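Local coordinates for protein copper-containing nitrite reductase (Hyphomicrobium denitrificans 1NES1, PDB 6TFO) that probably reduces nitrite to nitric oxide at copper centres, using electrons from a c-type cytochrome, at residues V68-Q79 and V94-F105; Q179-Y188 and Y328-G336. All blocks are in the same frame, centred on the assembly; numbering follows the deposited sequence.

Contact 1: residues V68-Q79 and V94-F105; sequences VQINLINGEGAQ and VSGKNASSTFSF
From Val68 opposite Phe105 to Ile73 opposite Ser100, strands 68-73 and 100-105 pair antiparallel, their axes approaching to 4.6 Å with 166° between their directions. The hydrogen-bonded pairs Val68-Phe105, Ile70-Phe103 and Leu72-Ser101 alternate with non-hydrogen-bonded ones; Ile70 N reaches Phe103 O at 3.0 Å. On the face carrying Val68 and Ile70, Val68 CB sits above the Phe105 ring, 3.9 Å from its centroid, a CH-pi contact, while Ile70 CD1 approaches the edge of that ring. Phe103 holds CG between its backbone N and carbonyl carbon (chi1 70°), which brings the ring alongside Ile70, with CG2 of Ile70 3.5 Å from CE1 of Phe103. On the other face, the Gln69 and Thr102 side chains pack together. Past the strands, Asn74 N donates to Ala99 O, and Asn74 O accepts from Asn98 N at 2.8 Å. With CG anti to the backbone N (chi1 -168°), the amide extends between the loops: ND2 donates to Ala78 O at 2.7 Å and to Val94 O at 3.1 Å, above the latter's carbonyl plane. An alanine here would remove that amide, and the carbonyls of Ala78 and Val94 would probably lose a common donor that ties their loops together. Glu76 OE2 is bonded to Ala78 N and His80 NE2. This is an antiparallel strand pair of a cupredoxin domain, followed by a loop that runs to a ligand of its type 1 copper.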
# COMPACT_ATOMS: atom_id res chain seq x y z
N VAL C 68 -19.67 32.40 -5.89
CA VAL C 68 -18.67 31.34 -6.18
C VAL C 68 -17.97 30.98 -4.87
O VAL C 68 -17.52 31.89 -4.17
CB VAL C 68 -17.70 31.81 -7.27
CG1 VAL C 68 -16.66 30.75 -7.60
CG2 VAL C 68 -18.45 32.22 -8.52
N GLN C 69 -17.98 29.69 -4.54
CA GLN C 69 -17.23 29.11 -3.41
C GLN C 69 -16.13 28.22 -4.02
O GLN C 69 -16.46 27.34 -4.83
CB GLN C 69 -18.14 28.30 -2.50
CG GLN C 69 -17.43 27.75 -1.27
CD GLN C 69 -18.34 26.94 -0.38
OE1 GLN C 69 -19.52 27.25 -0.18
NE2 GLN C 69 -17.77 25.89 0.19
N ILE C 70 -14.88 28.49 -3.68
CA ILE C 70 -13.71 27.68 -4.09
C ILE C 70 -13.12 27.09 -2.82
O ILE C 70 -12.72 27.88 -1.94
CB ILE C 70 -12.69 28.52 -4.87
CG1 ILE C 70 -13.21 28.91 -6.25
CG2 ILE C 70 -11.37 27.78 -4.96
CD1 ILE C 70 -12.48 30.08 -6.89
N ASN C 71 -13.12 25.76 -2.72
CA ASN C 71 -12.45 25.00 -1.62
C ASN C 71 -11.05 24.59 -2.08
O ASN C 71 -10.96 23.75 -3.01
CB ASN C 71 -13.27 23.77 -1.24
CG ASN C 71 -14.72 24.10 -0.96
OD1 ASN C 71 -15.02 25.03 -0.21
ND2 ASN C 71 -15.62 23.36 -1.59
N LEU C 72 -10.00 25.16 -1.49
CA LEU C 72 -8.60 24.74 -1.78
C LEU C 72 -8.15 23.70 -0.75
O LEU C 72 -8.23 24.00 0.45
CB LEU C 72 -7.64 25.94 -1.75
CG LEU C 72 -6.21 25.63 -2.17
CD1 LEU C 72 -6.17 25.06 -3.58
CD2 LEU C 72 -5.33 26.87 -2.08
N ILE C 73 -7.68 22.55 -1.23
CA ILE C 73 -7.13 21.44 -0.40
C ILE C 73 -5.70 21.16 -0.87
O ILE C 73 -5.50 20.88 -2.08
CB ILE C 73 -8.02 20.20 -0.50
CG1 ILE C 73 -9.49 20.56 -0.27
CG2 ILE C 73 -7.53 19.11 0.44
CD1 ILE C 73 -10.44 19.39 -0.39
N ASN C 74 -4.75 21.21 0.07
CA ASN C 74 -3.32 20.89 -0.15
C ASN C 74 -3.17 19.39 -0.44
O ASN C 74 -3.55 18.59 0.43
CB ASN C 74 -2.52 21.32 1.06
CG ASN C 74 -1.03 21.30 0.81
OD1 ASN C 74 -0.53 20.33 0.24
ND2 ASN C 74 -0.34 22.34 1.25
N GLY C 75 -2.66 19.02 -1.61
CA GLY C 75 -2.46 17.62 -2.04
C GLY C 75 -1.10 17.07 -1.63
O GLY C 75 -1.06 16.01 -0.97
N GLU C 76 -0.01 17.78 -1.95
CA GLU C 76 1.37 17.22 -1.94
C GLU C 76 2.25 17.81 -0.83
O GLU C 76 3.24 17.18 -0.50
CB GLU C 76 1.99 17.38 -3.33
CG GLU C 76 2.68 18.71 -3.56
CD GLU C 76 1.80 19.93 -3.38
OE1 GLU C 76 0.66 19.93 -3.91
OE2 GLU C 76 2.25 20.87 -2.70
N GLY C 77 1.93 18.97 -0.26
CA GLY C 77 2.53 19.40 1.03
C GLY C 77 3.45 20.61 0.90
O GLY C 77 4.16 20.89 1.87
N ALA C 78 3.42 21.32 -0.22
CA ALA C 78 4.09 22.64 -0.34
C ALA C 78 3.11 23.72 0.13
O ALA C 78 1.97 23.38 0.39
CB ALA C 78 4.57 22.88 -1.75
N GLN C 79 3.55 24.96 0.29
CA GLN C 79 2.65 26.08 0.66
C GLN C 79 1.93 26.54 -0.61
O GLN C 79 2.58 26.63 -1.68
CB GLN C 79 3.40 27.24 1.31
CG GLN C 79 4.04 26.86 2.63
CD GLN C 79 4.41 28.08 3.43
OE1 GLN C 79 4.75 29.13 2.90
NE2 GLN C 79 4.30 27.95 4.73
N VAL C 94 -2.36 27.39 2.68
CA VAL C 94 -2.46 26.01 3.25
C VAL C 94 -1.09 25.34 3.13
O VAL C 94 -0.54 25.30 2.01
CB VAL C 94 -3.56 25.21 2.52
CG1 VAL C 94 -4.94 25.64 2.99
CG2 VAL C 94 -3.48 25.29 1.00
N SER C 95 -0.55 24.80 4.23
CA SER C 95 0.87 24.36 4.34
C SER C 95 1.01 22.83 4.26
O SER C 95 1.72 22.35 3.35
CB SER C 95 1.48 24.91 5.57
OG SER C 95 1.56 26.32 5.44
N GLY C 96 0.38 22.10 5.17
CA GLY C 96 0.50 20.63 5.21
C GLY C 96 -0.45 19.95 4.24
O GLY C 96 -1.37 20.59 3.73
N LYS C 97 -0.25 18.66 4.01
CA LYS C 97 -1.16 17.80 3.23
C LYS C 97 -2.53 17.83 3.91
O LYS C 97 -2.56 17.69 5.15
CB LYS C 97 -0.59 16.39 3.13
CG LYS C 97 -1.25 15.47 2.11
CD LYS C 97 -0.31 14.37 1.58
CE LYS C 97 1.16 14.62 1.85
NZ LYS C 97 1.96 13.37 1.77
N ASN C 98 -3.60 18.02 3.12
CA ASN C 98 -5.02 18.03 3.56
C ASN C 98 -5.44 19.39 4.14
O ASN C 98 -6.65 19.55 4.34
CB ASN C 98 -5.33 16.94 4.59
CG ASN C 98 -5.03 15.56 4.07
OD1 ASN C 98 -5.24 15.30 2.90
ND2 ASN C 98 -4.58 14.68 4.93
N ALA C 99 -4.50 20.29 4.44
CA ALA C 99 -4.79 21.66 4.92
C ALA C 99 -5.67 22.34 3.88
O ALA C 99 -5.35 22.24 2.70
CB ALA C 99 -3.53 22.43 5.18
N SER C 100 -6.76 22.97 4.33
CA SER C 100 -7.84 23.50 3.46
C SER C 100 -8.13 24.97 3.78
O SER C 100 -7.84 25.44 4.91
CB SER C 100 -9.07 22.67 3.59
OG SER C 100 -8.76 21.29 3.41
N SER C 101 -8.63 25.68 2.78
CA SER C 101 -9.13 27.06 2.92
C SER C 101 -10.19 27.26 1.85
O SER C 101 -9.91 26.96 0.66
CB SER C 101 -8.04 28.09 2.83
OG SER C 101 -8.60 29.40 2.72
N THR C 102 -11.39 27.66 2.28
CA THR C 102 -12.50 28.01 1.38
C THR C 102 -12.63 29.53 1.40
O THR C 102 -12.30 30.15 2.46
CB THR C 102 -13.73 27.19 1.75
OG1 THR C 102 -13.36 25.82 1.54
CG2 THR C 102 -14.96 27.61 0.98
N PHE C 103 -13.00 30.10 0.25
CA PHE C 103 -13.26 31.54 0.04
C PHE C 103 -14.41 31.66 -0.96
O PHE C 103 -14.71 30.68 -1.70
CB PHE C 103 -11.98 32.27 -0.38
CG PHE C 103 -11.44 32.00 -1.77
CD1 PHE C 103 -10.67 30.87 -2.01
CD2 PHE C 103 -11.64 32.89 -2.81
CE1 PHE C 103 -10.16 30.62 -3.28
CE2 PHE C 103 -11.11 32.65 -4.07
CZ PHE C 103 -10.38 31.52 -4.31
N SER C 104 -15.10 32.80 -0.95
CA SER C 104 -16.22 33.05 -1.87
C SER C 104 -16.23 34.52 -2.31
O SER C 104 -15.50 35.34 -1.73
CB SER C 104 -17.51 32.67 -1.25
OG SER C 104 -17.65 33.38 -0.03
N PHE C 105 -17.04 34.80 -3.31
CA PHE C 105 -17.16 36.13 -3.93
C PHE C 105 -18.34 36.05 -4.89
O PHE C 105 -18.78 34.91 -5.19
CB PHE C 105 -15.85 36.50 -4.64
CG PHE C 105 -15.46 35.58 -5.77
CD1 PHE C 105 -14.71 34.45 -5.54
CD2 PHE C 105 -15.85 35.87 -7.08
CE1 PHE C 105 -14.37 33.60 -6.59
CE2 PHE C 105 -15.52 35.02 -8.13
CZ PHE C 105 -14.78 33.88 -7.88

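Contact 2: residues Q179-Y188 and Y328-G336; sequences QLDDKTTYTY and YFLFNGSVG
Tyr188 OH donates to Gly333 O over 2.6 Å, and the C=O...O angle of 167° places the hydroxyl almost straight ahead of the carbonyl. Gly333 belongs to a type I' turn from Phe331 to Ser334, where its positive phi suits glycine. A second bond joins the backbones: Val335 N donates to Leu180 O at 2.8 Å. Leu180 also carries the apolar contact. Its CG lies anti to the backbone N (chi1 169°), which carries it to 3.7 Å from Tyr328 CE2. CD2 stands over the centre of the Tyr328 ring, 3.6 Å from the centroid and 12° off the ring normal, a CH-pi contact; CD1 lies near Tyr328 CD2 and also meets Leu330 CD1 at 3.6 Å, the two leucine side chains crossing at about a right angle. Leu180 and Asp181 together face Thr184, a classic beta bulge beside the type I turn that joins strands 166-181 and 184-191. These strands belong to one cupredoxin domain of the nitrite reductase core, and strand 328-331 is an outer strand of a sheet in the next, which makes this an interdomain contact within one chain. At the bulge, the Asp181 carboxylate lies against Val335, CG to CB 3.6 Å, while Val335 CG2 also adjoins the edge of the Tyr328 ring in its plane. A water donates to Asp181 OD2 at 2.9 Å and is also hydrogen-bonded to Tyr328 OH, which has a further partner in Gln314. Thr184 OG1, buried here, has no hydrogen-bonding partner in the model and lies 3.8 Å from Tyr328 OH.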
# COMPACT_ATOMS: atom_id res chain seq x y z
N GLN C 179 -34.06 11.28 -10.55
CA GLN C 179 -33.04 12.33 -10.72
C GLN C 179 -32.62 12.82 -9.33
O GLN C 179 -33.32 13.67 -8.75
CB GLN C 179 -33.62 13.42 -11.63
CG GLN C 179 -32.56 14.29 -12.28
CD GLN C 179 -31.83 13.55 -13.38
OE1 GLN C 179 -32.42 12.74 -14.11
NE2 GLN C 179 -30.54 13.81 -13.51
N LEU C 180 -31.53 12.25 -8.79
CA LEU C 180 -30.97 12.58 -7.45
C LEU C 180 -30.35 13.98 -7.50
O LEU C 180 -30.53 14.75 -6.54
CB LEU C 180 -29.93 11.51 -7.08
CG LEU C 180 -29.05 11.80 -5.86
CD1 LEU C 180 -29.89 12.09 -4.62
CD2 LEU C 180 -28.12 10.62 -5.58
N ASP C 181 -29.66 14.32 -8.58
CA ASP C 181 -29.05 15.65 -8.80
C ASP C 181 -29.10 15.93 -10.30
O ASP C 181 -29.56 15.03 -11.04
CB ASP C 181 -27.64 15.68 -8.17
CG ASP C 181 -27.04 17.03 -7.83
OD1 ASP C 181 -27.50 18.05 -8.38
OD2 ASP C 181 -26.08 17.03 -7.01
N ASP C 182 -28.64 17.11 -10.71
CA ASP C 182 -28.58 17.68 -12.08
C ASP C 182 -28.18 16.64 -13.15
O ASP C 182 -28.83 16.60 -14.23
CB ASP C 182 -27.60 18.85 -11.98
CG ASP C 182 -27.73 19.93 -13.02
OD1 ASP C 182 -28.80 20.03 -13.66
OD2 ASP C 182 -26.74 20.64 -13.21
N LYS C 183 -27.12 15.87 -12.91
CA LYS C 183 -26.54 14.89 -13.88
C LYS C 183 -26.31 13.53 -13.20
O LYS C 183 -25.44 12.75 -13.67
CB LYS C 183 -25.18 15.36 -14.41
CG LYS C 183 -25.16 16.71 -15.11
CD LYS C 183 -23.75 17.27 -15.24
CE LYS C 183 -23.73 18.68 -15.80
NZ LYS C 183 -22.46 18.93 -16.53
N THR C 184 -27.03 13.25 -12.12
CA THR C 184 -26.81 12.03 -11.32
C THR C 184 -28.15 11.39 -10.97
O THR C 184 -29.12 12.12 -10.67
CB THR C 184 -25.82 12.26 -10.16
OG1 THR C 184 -26.26 11.63 -8.96
CG2 THR C 184 -25.53 13.71 -9.90
N THR C 185 -28.21 10.07 -11.10
CA THR C 185 -29.43 9.25 -10.91
C THR C 185 -29.17 8.26 -9.77
O THR C 185 -28.03 8.20 -9.28
CB THR C 185 -29.86 8.61 -12.23
OG1 THR C 185 -28.89 7.63 -12.60
CG2 THR C 185 -30.01 9.63 -13.34
N TYR C 186 -30.22 7.56 -9.34
CA TYR C 186 -30.24 6.62 -8.19
C TYR C 186 -31.52 5.81 -8.33
O TYR C 186 -32.47 6.30 -8.94
CB TYR C 186 -30.13 7.38 -6.87
CG TYR C 186 -30.01 6.52 -5.63
CD1 TYR C 186 -28.79 5.98 -5.25
CD2 TYR C 186 -31.11 6.24 -4.84
CE1 TYR C 186 -28.68 5.17 -4.12
CE2 TYR C 186 -31.01 5.44 -3.71
CZ TYR C 186 -29.79 4.90 -3.33
OH TYR C 186 -29.70 4.12 -2.21
N THR C 187 -31.54 4.59 -7.82
CA THR C 187 -32.73 3.72 -7.85
C THR C 187 -33.45 3.94 -6.52
O THR C 187 -32.95 3.48 -5.47
CB THR C 187 -32.38 2.25 -8.13
OG1 THR C 187 -31.87 2.20 -9.47
CG2 THR C 187 -33.55 1.32 -7.99
N TYR C 188 -34.54 4.69 -6.59
CA TYR C 188 -35.44 4.97 -5.45
C TYR C 188 -36.44 3.82 -5.32
O TYR C 188 -36.84 3.21 -6.35
CB TYR C 188 -36.16 6.30 -5.66
CG TYR C 188 -35.27 7.52 -5.57
CD1 TYR C 188 -34.59 7.99 -6.68
CD2 TYR C 188 -35.12 8.21 -4.38
CE1 TYR C 188 -33.81 9.13 -6.61
CE2 TYR C 188 -34.34 9.35 -4.29
CZ TYR C 188 -33.68 9.81 -5.41
OH TYR C 188 -32.88 10.90 -5.33
N TYR C 328 -25.56 12.04 0.64
CA TYR C 328 -26.68 12.97 0.33
C TYR C 328 -27.57 13.13 1.57
O TYR C 328 -27.97 12.12 2.18
CB TYR C 328 -27.46 12.46 -0.88
CG TYR C 328 -26.66 12.47 -2.17
CD1 TYR C 328 -25.76 11.45 -2.46
CD2 TYR C 328 -26.83 13.48 -3.10
CE1 TYR C 328 -25.05 11.45 -3.65
CE2 TYR C 328 -26.12 13.50 -4.29
CZ TYR C 328 -25.22 12.48 -4.56
OH TYR C 328 -24.53 12.48 -5.73
N PHE C 329 -27.82 14.39 1.93
CA PHE C 329 -28.86 14.85 2.89
C PHE C 329 -29.90 15.62 2.08
O PHE C 329 -29.52 16.67 1.51
CB PHE C 329 -28.23 15.74 3.96
CG PHE C 329 -27.54 15.00 5.07
CD1 PHE C 329 -28.26 14.50 6.14
CD2 PHE C 329 -26.18 14.79 5.04
CE1 PHE C 329 -27.63 13.82 7.17
CE2 PHE C 329 -25.54 14.10 6.07
CZ PHE C 329 -26.27 13.63 7.13
N LEU C 330 -31.14 15.13 2.03
CA LEU C 330 -32.16 15.64 1.07
C LEU C 330 -33.49 16.02 1.74
O LEU C 330 -33.98 15.27 2.63
CB LEU C 330 -32.40 14.57 -0.00
CG LEU C 330 -31.15 14.04 -0.70
CD1 LEU C 330 -31.49 12.78 -1.47
CD2 LEU C 330 -30.53 15.10 -1.59
N PHE C 331 -34.07 17.13 1.26
CA PHE C 331 -35.51 17.46 1.43
C PHE C 331 -36.27 16.92 0.22
O PHE C 331 -35.90 17.27 -0.90
CB PHE C 331 -35.74 18.97 1.56
CG PHE C 331 -35.20 19.60 2.81
CD1 PHE C 331 -35.38 19.01 4.05
CD2 PHE C 331 -34.54 20.82 2.75
CE1 PHE C 331 -34.88 19.60 5.20
CE2 PHE C 331 -34.05 21.42 3.91
CZ PHE C 331 -34.21 20.81 5.12
N ASN C 332 -37.27 16.07 0.45
CA ASN C 332 -38.23 15.58 -0.57
C ASN C 332 -37.43 15.01 -1.75
O ASN C 332 -37.74 15.35 -2.91
CB ASN C 332 -39.20 16.69 -1.01
CG ASN C 332 -40.13 17.17 0.10
OD1 ASN C 332 -39.86 16.99 1.28
ND2 ASN C 332 -41.23 17.80 -0.28
N GLY C 333 -36.41 14.21 -1.44
CA GLY C 333 -35.94 13.15 -2.35
C GLY C 333 -34.77 13.50 -3.26
O GLY C 333 -34.16 12.56 -3.77
N SER C 334 -34.45 14.77 -3.49
CA SER C 334 -33.48 15.15 -4.54
C SER C 334 -32.72 16.43 -4.16
O SER C 334 -33.23 17.22 -3.35
CB SER C 334 -34.16 15.30 -5.89
OG SER C 334 -34.69 16.61 -6.06
N VAL C 335 -31.53 16.58 -4.72
CA VAL C 335 -30.78 17.87 -4.69
C VAL C 335 -31.57 18.83 -5.57
O VAL C 335 -31.96 18.42 -6.68
CB VAL C 335 -29.32 17.71 -5.14
CG1 VAL C 335 -28.55 19.01 -5.01
CG2 VAL C 335 -28.61 16.59 -4.38
N GLY C 336 -31.85 20.02 -5.04
CA GLY C 336 -32.65 21.06 -5.70
C GLY C 336 -34.15 20.85 -5.56
O GLY C 336 -34.91 21.69 -6.11
O HOH W 1 -24.49 14.62 -7.08

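Overall arrangement
Contacts 1 and 2 follow one another along the chain and do not touch: their centres are 28 Å apart and their nearest atoms about 13 Å. Contact 1 lies in the N-terminal cupredoxin domain, where the Ala78 side chain is about 6 Å from a copper ion, whose ligands are His80, Cys117, His122 and Met127. Contact 2 joins two domains of the reductase core; there the Tyr188 side chain is about 11 Å from a bound copper and about 8 Å from that of Met276, a ligand of the core's type 1 site. Their surroundings differ too: residues 68-79 and 94-105 meet two neighbouring subunits, whereas 179-188 and 328-336 touch no other protein chain.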